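Local coordinates for hypothetical protein PH0250 (Pyrococcus horikoshii, PDB 2EKD) that is of unknown function but belongs to a Pyrococcus family grouped with the P-loop NTPases and is probably related to KaiC-like proteins, at residues L30-Y33 and Y34-N38. Sequence-based numbering, arbitrary orientation.
Sequences LLLY and YIVNN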
ATOM      1  N   LEU F  30      33.369   4.799  -3.147  1.00 18.06           N
ATOM      2  CA  LEU F  30      34.608   4.020  -3.069  1.00 20.32           C
ATOM      3  C   LEU F  30      34.824   3.197  -4.340  1.00 19.78           C
ATOM      4  O   LEU F  30      35.952   3.072  -4.820  1.00 20.06           O
ATOM      5  CB  LEU F  30      34.601   3.073  -1.860  1.00 18.44           C
ATOM      6  CG  LEU F  30      34.507   3.647  -0.445  1.00 22.78           C
ATOM      7  CD1 LEU F  30      34.729   2.526   0.572  1.00 21.83           C
ATOM      8  CD2 LEU F  30      35.554   4.733  -0.254  1.00 22.56           C
ATOM      9  N   LEU F  31      33.742   2.640  -4.877  1.00 19.14           N
ATOM     10  CA  LEU F  31      33.826   1.835  -6.093  1.00 20.85           C
ATOM     11  C   LEU F  31      34.107   2.745  -7.278  1.00 20.28           C
ATOM     12  O   LEU F  31      34.800   2.359  -8.224  1.00 18.39           O
ATOM     13  CB  LEU F  31      32.521   1.073  -6.339  1.00 20.03           C
ATOM     14  CG  LEU F  31      32.555   0.194  -7.596  1.00 23.64           C
ATOM     15  CD1 LEU F  31      33.658  -0.865  -7.453  1.00 21.10           C
ATOM     16  CD2 LEU F  31      31.194  -0.471  -7.807  1.00 21.97           C
ATOM     17  N   LEU F  32      33.556   3.953  -7.225  1.00 20.28           N
ATOM     18  CA  LEU F  32      33.770   4.920  -8.287  1.00 20.51           C
ATOM     19  C   LEU F  32      35.241   5.315  -8.296  1.00 20.22           C
ATOM     20  O   LEU F  32      35.870   5.369  -9.349  1.00 23.15           O
ATOM     21  CB  LEU F  32      32.937   6.182  -8.068  1.00 20.77           C
ATOM     22  CG  LEU F  32      33.343   7.260  -9.083  1.00 22.98           C
ATOM     23  CD1 LEU F  32      32.854   6.837 -10.475  1.00 20.53           C
ATOM     24  CD2 LEU F  32      32.775   8.612  -8.685  1.00 22.78           C
ATOM     25  N   TYR F  33      35.778   5.612  -7.117  1.00 19.79           N
ATOM     26  CA  TYR F  33      37.174   6.006  -7.007  1.00 20.74           C
ATOM     27  C   TYR F  33      38.045   4.896  -7.581  1.00 21.44           C
ATOM     28  O   TYR F  33      38.993   5.155  -8.309  1.00 22.11           O
ATOM     29  CB  TYR F  33      37.565   6.236  -5.545  1.00 19.44           C
ATOM     30  CG  TYR F  33      38.964   6.787  -5.395  1.00 20.60           C
ATOM     31  CD1 TYR F  33      39.231   8.130  -5.654  1.00 21.88           C
ATOM     32  CD2 TYR F  33      40.030   5.958  -5.041  1.00 21.83           C
ATOM     33  CE1 TYR F  33      40.518   8.639  -5.568  1.00 23.07           C
ATOM     34  CE2 TYR F  33      41.333   6.457  -4.954  1.00 24.01           C
ATOM     35  CZ  TYR F  33      41.567   7.801  -5.219  1.00 25.81           C
ATOM     36  OH  TYR F  33      42.844   8.311  -5.141  1.00 27.22           O
ATOM     37  N   TYR F  34      37.707   3.661  -7.233  1.00 22.30           N
ATOM     38  CA  TYR F  34      38.437   2.491  -7.700  1.00 21.51           C
ATOM     39  C   TYR F  34      38.454   2.420  -9.225  1.00 22.64           C
ATOM     40  O   TYR F  34      39.489   2.131  -9.836  1.00 22.84           O
ATOM     41  CB  TYR F  34      37.801   1.233  -7.106  1.00 20.97           C
ATOM     42  CG  TYR F  34      38.309  -0.071  -7.675  1.00 21.97           C
ATOM     43  CD1 TYR F  34      39.401  -0.732  -7.096  1.00 22.16           C
ATOM     44  CD2 TYR F  34      37.682  -0.663  -8.773  1.00 19.79           C
ATOM     45  CE1 TYR F  34      39.851  -1.956  -7.594  1.00 22.96           C
ATOM     46  CE2 TYR F  34      38.124  -1.890  -9.279  1.00 21.61           C
ATOM     47  CZ  TYR F  34      39.204  -2.530  -8.686  1.00 22.22           C
ATOM     48  OH  TYR F  34      39.621  -3.750  -9.165  1.00 24.39           O
ATOM     49  N   ILE F  35      37.313   2.701  -9.840  1.00 22.74           N
ATOM     50  CA  ILE F  35      37.210   2.669 -11.293  1.00 22.23           C
ATOM     51  C   ILE F  35      37.997   3.801 -11.975  1.00 24.89           C
ATOM     52  O   ILE F  35      38.610   3.589 -13.022  1.00 24.93           O
ATOM     53  CB  ILE F  35      35.723   2.727 -11.736  1.00 20.04           C
ATOM     54  CG1 ILE F  35      35.037   1.393 -11.414  1.00 19.05           C
ATOM     55  CG2 ILE F  35      35.622   3.039 -13.230  1.00 17.93           C
ATOM     56  CD1 ILE F  35      33.549   1.345 -11.787  1.00 16.56           C
ATOM     57  N   VAL F  36      37.988   4.995 -11.385  1.00 25.29           N
ATOM     58  CA  VAL F  36      38.689   6.139 -11.980  1.00 27.26           C
ATOM     59  C   VAL F  36      40.212   6.087 -11.736  1.00 29.08           C
ATOM     60  O   VAL F  36      41.018   6.182 -12.656  1.00 28.66           O
ATOM     61  CB  VAL F  36      38.142   7.456 -11.402  1.00 27.30           C
ATOM     62  CG1 VAL F  36      38.983   8.625 -11.906  1.00 26.28           C
ATOM     63  CG2 VAL F  36      36.708   7.664 -11.854  1.00 24.86           C
ATOM     64  N   ASN F  37      40.590   6.011 -10.427  1.00 31.69           N
ATOM     65  CA  ASN F  37      42.013   5.944 -10.083  1.00 34.84           C
ATOM     66  C   ASN F  37      42.702   4.846 -10.903  1.00 37.01           C
ATOM     67  O   ASN F  37      43.673   5.073 -11.627  1.00 38.15           O
ATOM     68  CB  ASN F  37      42.107   5.608  -8.587  1.00 33.39           C
ATOM     69  CG  ASN F  37      43.495   5.898  -8.039  1.00 33.01           C
ATOM     70  OD1 ASN F  37      43.930   5.315  -7.037  1.00 31.58           O
ATOM     71  ND2 ASN F  37      44.182   6.868  -8.674  1.00 30.28           N
ATOM     72  N   ASN F  38      42.179   3.605 -10.712  1.00 40.02           N
ATOM     73  CA  ASN F  38      42.579   2.417 -11.445  1.00 42.81           C
ATOM     74  C   ASN F  38      42.046   2.456 -12.873  1.00 43.46           C
ATOM     75  O   ASN F  38      40.879   2.194 -13.136  1.00 43.86           O
ATOM     76  CB  ASN F  38      42.021   1.195 -10.714  1.00 45.46           C
ATOM     77  CG  ASN F  38      42.638   1.108  -9.342  1.00 45.10           C
ATOM     78  OD1 ASN F  38      43.542   0.317  -9.085  1.00 46.64           O
ATOM     79  ND2 ASN F  38      42.125   1.956  -8.435  1.00 43.81           N
TER
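Asn-37 N donates to Tyr-33 O at 2.8 Å, the shortest of four i to i+4 backbone bonds in this last part of helix 29-37. The other three, Tyr-34 N to Leu-30 O, Ile-35 N to Leu-31 O and Val-36 N to Leu-32 O, are each 3.0 Å long. Asn-37 also meets Tyr-33 through its side chain: CB lies over one ring face, offset toward the rim, in a CH-pi contact 4.1 Å from the centroid. Both side chains leave the helix with CG anti to the backbone N (chi1 -174° for Tyr-33, -164° for Asn-37); one turn apart on the helix, this shared torsion lays them side by side, with ring and amide planes 38° apart and OD1 of Asn-37 3.5 Å from CE2 of Tyr-33. The Tyr-33 hydroxyl is hydrogen-bonded to Asp-65 O, which helps to hold the far end of the ring, and Phe-64 meets the ring edge-to-face. With an alanine here the ring and hydroxyl are gone, which would probably leave Asp-65 O without this partner and Asn-37 freer to turn. On other sides of the helix, Leu-32 CD1 packs 4.2 Å from Val-36 CG2, and Leu-31 CD1 lies as far from Tyr-34 CD2. Asn-38 is the first residue to leave helical phi/psi. Leu-32 and Ile-35 pack on strand 114-119 of the central sheet, Leu-30 and Tyr-33 reach Leu-59 of helix 51-61, and Ile-35 also touches Phe-8 and Phe-9 of helix 5-9.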